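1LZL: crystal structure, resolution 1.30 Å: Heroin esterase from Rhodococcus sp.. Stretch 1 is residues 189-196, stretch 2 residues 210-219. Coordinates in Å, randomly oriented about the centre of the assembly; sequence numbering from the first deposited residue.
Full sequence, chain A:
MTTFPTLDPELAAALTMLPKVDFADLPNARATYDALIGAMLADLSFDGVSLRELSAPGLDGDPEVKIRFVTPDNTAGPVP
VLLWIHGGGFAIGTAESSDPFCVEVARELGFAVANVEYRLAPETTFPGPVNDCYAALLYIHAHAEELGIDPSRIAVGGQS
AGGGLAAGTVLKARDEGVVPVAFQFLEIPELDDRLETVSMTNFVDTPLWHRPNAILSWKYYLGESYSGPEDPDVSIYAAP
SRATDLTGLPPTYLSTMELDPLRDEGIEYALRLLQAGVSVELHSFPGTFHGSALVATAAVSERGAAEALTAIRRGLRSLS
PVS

Stretch 1 (189-196) PELDDRLE
Stretch 2 210-219: HRPNAILSWK

The irregular segment 189-196 packs against a helix that begins at Arg211 and runs on past Lys219, with His210 at the N-cap position, burying 466 Å² in total. At the helix start, Arg211, extended through chi3 (all t) and turned at chi4 (83°), brings NH1 2.9 Å from Leu195 O in a nearly linear hydrogen bond lying close to the guanidinium plane. Beside it, a water accepts from Arg211 NH2 and donates to Arg194 O, both at 3.0 Å. Nearly two turns along, the t rotamers of Ser217 and Glu190 place Ser217 OG 2.7 Å from Glu190 OE2. A second water, 2.9 Å from both atoms, accepts from Trp218 NE1 and donates to Asp192 O, satisfying the buried indole.

Trp218 (m, chi2 103°) is sandwiched: Glu190 OE2 lies over one face, while Asp193 covers the opposite one, with its CA 3.5 Å from the five-membered ring centroid, almost on the normal. Asp193 and Trp218 are in register, CA to CA 6.1 Å, and Leu195 CA lies 7.7 Å from Ala214 CA, so the stretches run in opposite senses; the p rotamer of Asp193 leads its carboxylate away to partners elsewhere in the structure. Leu195, in a left-handed backbone conformation (58/38), points toward the helix as an m,t rotamer. Its CD1 approaches Ile215 CG1 at 3.5 Å, and its CD2 lies 4.0 Å from Ala214 CB and 4.1 Å from Trp218 CD1.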

ATOM      1  N   PRO A 189       5.984  -3.007   0.081  1.00  7.61           N
ATOM      2  CA  PRO A 189       5.811  -1.995  -0.965  1.00  8.06           C
ATOM      3  C   PRO A 189       6.499  -2.293  -2.285  1.00  7.91           C
ATOM      4  O   PRO A 189       7.585  -2.903  -2.285  1.00  9.09           O
ATOM      5  CB  PRO A 189       6.477  -0.739  -0.323  1.00  8.37           C
ATOM      6  CG  PRO A 189       7.500  -1.309   0.625  1.00  8.91           C
ATOM      7  CD  PRO A 189       6.810  -2.530   1.221  1.00  8.38           C
ATOM      8  N   GLU A 190       5.945  -1.826  -3.404  1.00  7.51           N
ATOM      9  CA  GLU A 190       6.470  -1.901  -4.764  1.00  7.59           C
ATOM     10  C   GLU A 190       7.055  -0.532  -5.085  1.00  8.44           C
ATOM     11  O   GLU A 190       6.312   0.433  -5.329  1.00  9.20           O
ATOM     12  CB  GLU A 190       5.343  -2.287  -5.712  1.00  9.96           C
ATOM     13  CG  GLU A 190       5.768  -2.420  -7.169  1.00 10.63           C
ATOM     14  CD  GLU A 190       4.635  -2.858  -8.072  1.00 10.06           C
ATOM     15  OE1 GLU A 190       3.487  -2.996  -7.630  1.00 10.99           O
ATOM     16  OE2 GLU A 190       4.956  -3.056  -9.273  1.00 10.69           O
ATOM     17  N   LEU A 191       8.405  -0.444  -5.061  1.00  8.30           N
ATOM     18  CA  LEU A 191       9.094   0.859  -4.984  1.00  8.38           C
ATOM     19  C   LEU A 191      10.049   1.160  -6.139  1.00  8.59           C
ATOM     20  O   LEU A 191      10.381   2.304  -6.386  1.00  9.42           O
ATOM     21  CB  LEU A 191       9.906   0.941  -3.685  1.00  8.93           C
ATOM     22  CG  LEU A 191       9.113   0.895  -2.372  1.00  7.85           C
ATOM     23  CD1 LEU A 191      10.052   0.597  -1.207  1.00  8.96           C
ATOM     24  CD2 LEU A 191       8.342   2.185  -2.164  1.00 10.38           C
ATOM     25  N   ASP A 192      10.531   0.097  -6.815  1.00 10.09           N
ATOM     26  CA  ASP A 192      11.656   0.294  -7.750  1.00 11.17           C
ATOM     27  C   ASP A 192      11.390  -0.380  -9.080  1.00 10.57           C
ATOM     28  O   ASP A 192      11.236  -1.603  -9.101  1.00 12.20           O
ATOM     29  CB  ASP A 192      12.902  -0.321  -7.071  1.00 12.35           C
ATOM     30  CG  ASP A 192      14.205   0.067  -7.750  1.00 13.99           C
ATOM     31  OD1 ASP A 192      14.104   0.509  -8.926  1.00 14.64           O
ATOM     32  OD2 ASP A 192      15.295  -0.071  -7.165  1.00 17.24           O
ATOM     33  N   ASP A 193      11.307   0.391 -10.165  1.00 11.58           N
ATOM     34  CA  ASP A 193      10.970  -0.188 -11.469  1.00 11.37           C
ATOM     35  C   ASP A 193      12.163  -0.908 -12.079  1.00 12.56           C
ATOM     36  O   ASP A 193      11.966  -1.575 -13.095  1.00 13.34           O
ATOM     37  CB  ASP A 193      10.503   0.909 -12.436  1.00 11.12           C
ATOM     38  CG  ASP A 193      11.594   1.941 -12.623  1.00 12.59           C
ATOM     39  OD1 ASP A 193      12.024   2.600 -11.664  1.00 13.30           O
ATOM     40  OD2 ASP A 193      12.031   2.060 -13.790  1.00 15.58           O
ATOM     41  N   ARG A 194      13.340  -0.755 -11.508  1.00 12.96           N
ATOM     42  CA  ARG A 194      14.548  -1.223 -12.225  1.00 12.61           C
ATOM     43  C   ARG A 194      14.708  -2.714 -12.111  1.00 13.07           C
ATOM     44  O   ARG A 194      15.451  -3.292 -12.949  1.00 16.25           O
ATOM     45  CB  ARG A 194      15.765  -0.488 -11.673  1.00 15.38           C
ATOM     46  CG  ARG A 194      15.720   0.970 -12.046  1.00 15.07           C
ATOM     47  CD  ARG A 194      16.670   1.826 -11.268  1.00 16.86           C
ATOM     48  NE  ARG A 194      16.425   1.812  -9.829  1.00 14.71           N
ATOM     49  CZ  ARG A 194      17.086   2.524  -8.934  1.00 16.48           C
ATOM     50  NH1 ARG A 194      18.064   3.360  -9.264  1.00 20.95           N
ATOM     51  NH2 ARG A 194      16.741   2.403  -7.655  1.00 18.97           N
ATOM     52  N   LEU A 195      14.116  -3.414 -11.173  1.00 12.59           N
ATOM     53  CA  LEU A 195      14.137  -4.895 -11.135  1.00 13.86           C
ATOM     54  C   LEU A 195      15.558  -5.457 -11.079  1.00 14.73           C
ATOM     55  O   LEU A 195      15.828  -6.490 -11.701  1.00 16.02           O
ATOM     56  CB  LEU A 195      13.292  -5.505 -12.277  1.00 14.69           C
ATOM     57  CG  LEU A 195      11.938  -4.819 -12.538  1.00 14.48           C
ATOM     58  CD1 LEU A 195      11.113  -5.580 -13.588  1.00 16.53           C
ATOM     59  CD2 LEU A 195      11.132  -4.663 -11.260  1.00 16.23           C
ATOM     60  N   GLU A 196      16.420  -4.759 -10.326  1.00 15.05           N
ATOM     61  CA  GLU A 196      17.845  -5.172 -10.299  1.00 14.73           C
ATOM     62  C   GLU A 196      18.314  -5.751  -8.994  1.00 16.17           C
ATOM     63  O   GLU A 196      19.462  -6.209  -8.889  1.00 16.16           O
ATOM     64  CB  GLU A 196      18.734  -3.968 -10.647  1.00 17.28           C
ATOM     65  CG  GLU A 196      18.701  -2.740  -9.726  1.00 26.65           C
ATOM     66  CD  GLU A 196      19.291  -1.495 -10.361  1.00 27.03           C
ATOM     67  OE1 GLU A 196      19.709  -1.512 -11.555  1.00 30.63           O
ATOM     68  OE2 GLU A 196      19.373  -0.434  -9.692  1.00 26.04           O
ATOM     69  N   HIS A 210       6.085 -12.087  -8.706  1.00 12.55           N
ATOM     70  CA  HIS A 210       7.256 -12.715  -9.319  1.00 13.82           C
ATOM     71  C   HIS A 210       7.756 -11.758 -10.370  1.00 12.27           C
ATOM     72  O   HIS A 210       7.061 -10.782 -10.757  1.00 12.28           O
ATOM     73  CB  HIS A 210       6.933 -14.108  -9.856  1.00 15.41           C
ATOM     74  CG  HIS A 210       5.704 -14.181 -10.723  1.00 16.54           C
ATOM     75  ND1 HIS A 210       4.627 -14.989 -10.415  1.00 18.75           N
ATOM     76  CD2 HIS A 210       5.401 -13.506 -11.869  1.00 14.96           C
ATOM     77  CE1 HIS A 210       3.714 -14.808 -11.360  1.00 16.06           C
ATOM     78  NE2 HIS A 210       4.177 -13.932 -12.234  1.00 17.41           N
ATOM     79  N   ARG A 211       8.951 -12.042 -10.884  1.00 12.50           N
ATOM     80  CA  ARG A 211       9.559 -11.126 -11.828  1.00 11.66           C
ATOM     81  C   ARG A 211       8.682 -10.914 -13.080  1.00 12.03           C
ATOM     82  O   ARG A 211       8.528  -9.753 -13.501  1.00 12.23           O
ATOM     83  CB  ARG A 211      10.944 -11.644 -12.171  1.00 13.99           C
ATOM     84  CG  ARG A 211      11.706 -10.620 -13.028  1.00 13.22           C
ATOM     85  CD  ARG A 211      13.057 -11.231 -13.416  1.00 14.71           C
ATOM     86  NE  ARG A 211      13.711 -10.279 -14.320  1.00 12.88           N
ATOM     87  CZ  ARG A 211      14.395  -9.237 -13.876  1.00 13.51           C
ATOM     88  NH1 ARG A 211      14.554  -8.982 -12.580  1.00 15.50           N
ATOM     89  NH2 ARG A 211      14.966  -8.387 -14.722  1.00 14.50           N
ATOM     90  N   PRO A 212       8.089 -11.902 -13.705  1.00 12.99           N
ATOM     91  CA  PRO A 212       7.189 -11.619 -14.831  1.00 12.52           C
ATOM     92  C   PRO A 212       6.070 -10.654 -14.487  1.00 14.50           C
ATOM     93  O   PRO A 212       5.814  -9.725 -15.300  1.00 13.64           O
ATOM     94  CB  PRO A 212       6.643 -13.015 -15.213  1.00 12.59           C
ATOM     95  CG  PRO A 212       7.784 -13.906 -14.848  1.00 13.33           C
ATOM     96  CD  PRO A 212       8.259 -13.373 -13.514  1.00 13.12           C
ATOM     97  N   ASN A 213       5.395 -10.819 -13.354  1.00 12.11           N
ATOM     98  CA  ASN A 213       4.374  -9.818 -12.997  1.00 11.73           C
ATOM     99  C   ASN A 213       4.973  -8.446 -12.752  1.00 11.46           C
ATOM    100  O   ASN A 213       4.330  -7.427 -13.085  1.00 12.04           O
ATOM    101  CB  ASN A 213       3.557 -10.271 -11.774  1.00 12.83           C
ATOM    102  CG  ASN A 213       2.392 -11.162 -12.101  1.00 13.40           C
ATOM    103  OD1 ASN A 213       2.089 -11.355 -13.317  1.00 14.87           O
ATOM    104  ND2 ASN A 213       1.684 -11.687 -11.113  1.00 14.00           N
ATOM    105  N   ALA A 214       6.160  -8.373 -12.131  1.00 11.71           N
ATOM    106  CA  ALA A 214       6.803  -7.089 -11.854  1.00 12.24           C
ATOM    107  C   ALA A 214       7.048  -6.292 -13.121  1.00 12.69           C
ATOM    108  O   ALA A 214       6.752  -5.094 -13.227  1.00 12.12           O
ATOM    109  CB  ALA A 214       8.124  -7.295 -11.069  1.00 12.87           C
ATOM    110  N   ILE A 215       7.548  -6.977 -14.192  1.00 12.38           N
ATOM    111  CA  ILE A 215       7.805  -6.281 -15.446  1.00 12.56           C
ATOM    112  C   ILE A 215       6.521  -5.679 -16.009  1.00 12.79           C
ATOM    113  O   ILE A 215       6.481  -4.538 -16.432  1.00 15.08           O
ATOM    114  CB  ILE A 215       8.434  -7.261 -16.474  1.00 13.56           C
ATOM    115  CG1 ILE A 215       9.844  -7.696 -16.029  1.00 15.17           C
ATOM    116  CG2 ILE A 215       8.381  -6.685 -17.876  1.00 17.11           C
ATOM    117  CD1 ILE A 215      10.361  -8.960 -16.740  1.00 15.77           C
ATOM    118  N   LEU A 216       5.473  -6.487 -16.042  1.00 13.24           N
ATOM    119  CA  LEU A 216       4.189  -6.078 -16.614  1.00 12.27           C
ATOM    120  C   LEU A 216       3.591  -4.964 -15.763  1.00 11.95           C
ATOM    121  O   LEU A 216       3.001  -3.994 -16.317  1.00 13.67           O
ATOM    122  CB  LEU A 216       3.199  -7.247 -16.697  1.00 15.20           C
ATOM    123  CG  LEU A 216       3.371  -8.185 -17.922  1.00 23.12           C
ATOM    124  CD1 LEU A 216       4.787  -8.140 -18.436  1.00 39.50           C
ATOM    125  CD2 LEU A 216       2.857  -9.548 -17.547  1.00 21.22           C
ATOM    126  N   SER A 217       3.751  -5.022 -14.460  1.00 11.97           N
ATOM    127  CA  SER A 217       3.134  -4.010 -13.567  1.00 10.22           C
ATOM    128  C   SER A 217       3.733  -2.655 -13.828  1.00 11.22           C
ATOM    129  O   SER A 217       3.015  -1.663 -14.003  1.00 11.22           O
ATOM    130  CB  SER A 217       3.387  -4.453 -12.134  1.00 10.43           C
ATOM    131  OG  SER A 217       3.105  -3.469 -11.133  1.00 11.14           O
ATOM    132  N   TRP A 218       5.068  -2.562 -13.891  1.00 11.64           N
ATOM    133  CA  TRP A 218       5.640  -1.236 -14.143  1.00 11.62           C
ATOM    134  C   TRP A 218       5.359  -0.737 -15.549  1.00 11.78           C
ATOM    135  O   TRP A 218       5.211   0.451 -15.783  1.00 12.44           O
ATOM    136  CB  TRP A 218       7.144  -1.266 -13.861  1.00 12.78           C
ATOM    137  CG  TRP A 218       7.406  -1.286 -12.361  1.00 11.02           C
ATOM    138  CD1 TRP A 218       7.772  -2.380 -11.583  1.00 11.66           C
ATOM    139  CD2 TRP A 218       7.324  -0.158 -11.497  1.00 10.78           C
ATOM    140  NE1 TRP A 218       7.925  -1.981 -10.252  1.00 11.64           N
ATOM    141  CE2 TRP A 218       7.644  -0.623 -10.197  1.00 10.72           C
ATOM    142  CE3 TRP A 218       6.996   1.192 -11.666  1.00 11.08           C
ATOM    143  CZ2 TRP A 218       7.659   0.214  -9.092  1.00 11.30           C
ATOM    144  CZ3 TRP A 218       7.015   2.050 -10.561  1.00 11.48           C
ATOM    145  CH2 TRP A 218       7.348   1.556  -9.279  1.00 11.46           C
ATOM    146  N   LYS A 219       5.316  -1.656 -16.520  1.00 11.88           N
ATOM    147  CA  LYS A 219       4.975  -1.253 -17.899  1.00 12.99           C
ATOM    148  C   LYS A 219       3.558  -0.704 -17.964  1.00 12.26           C
ATOM    149  O   LYS A 219       3.331   0.347 -18.575  1.00 14.37           O
ATOM    150  CB  LYS A 219       5.186  -2.444 -18.837  1.00 16.81           C
ATOM    151  CG  LYS A 219       4.917  -2.155 -20.314  1.00 20.71           C
ATOM    152  CD  LYS A 219       5.739  -0.926 -20.691  1.00 19.09           C
ATOM    153  CE  LYS A 219       5.707  -0.544 -22.161  1.00 21.09           C
ATOM    154  NZ  LYS A 219       6.741   0.484 -22.428  1.00 29.25           N
TER
HETATM  155  O   HOH W   1       9.218  -3.490  -8.078  1.00 11.38           O
HETATM  156  O   HOH W   2      16.061  -5.605 -14.784  1.00 25.33           O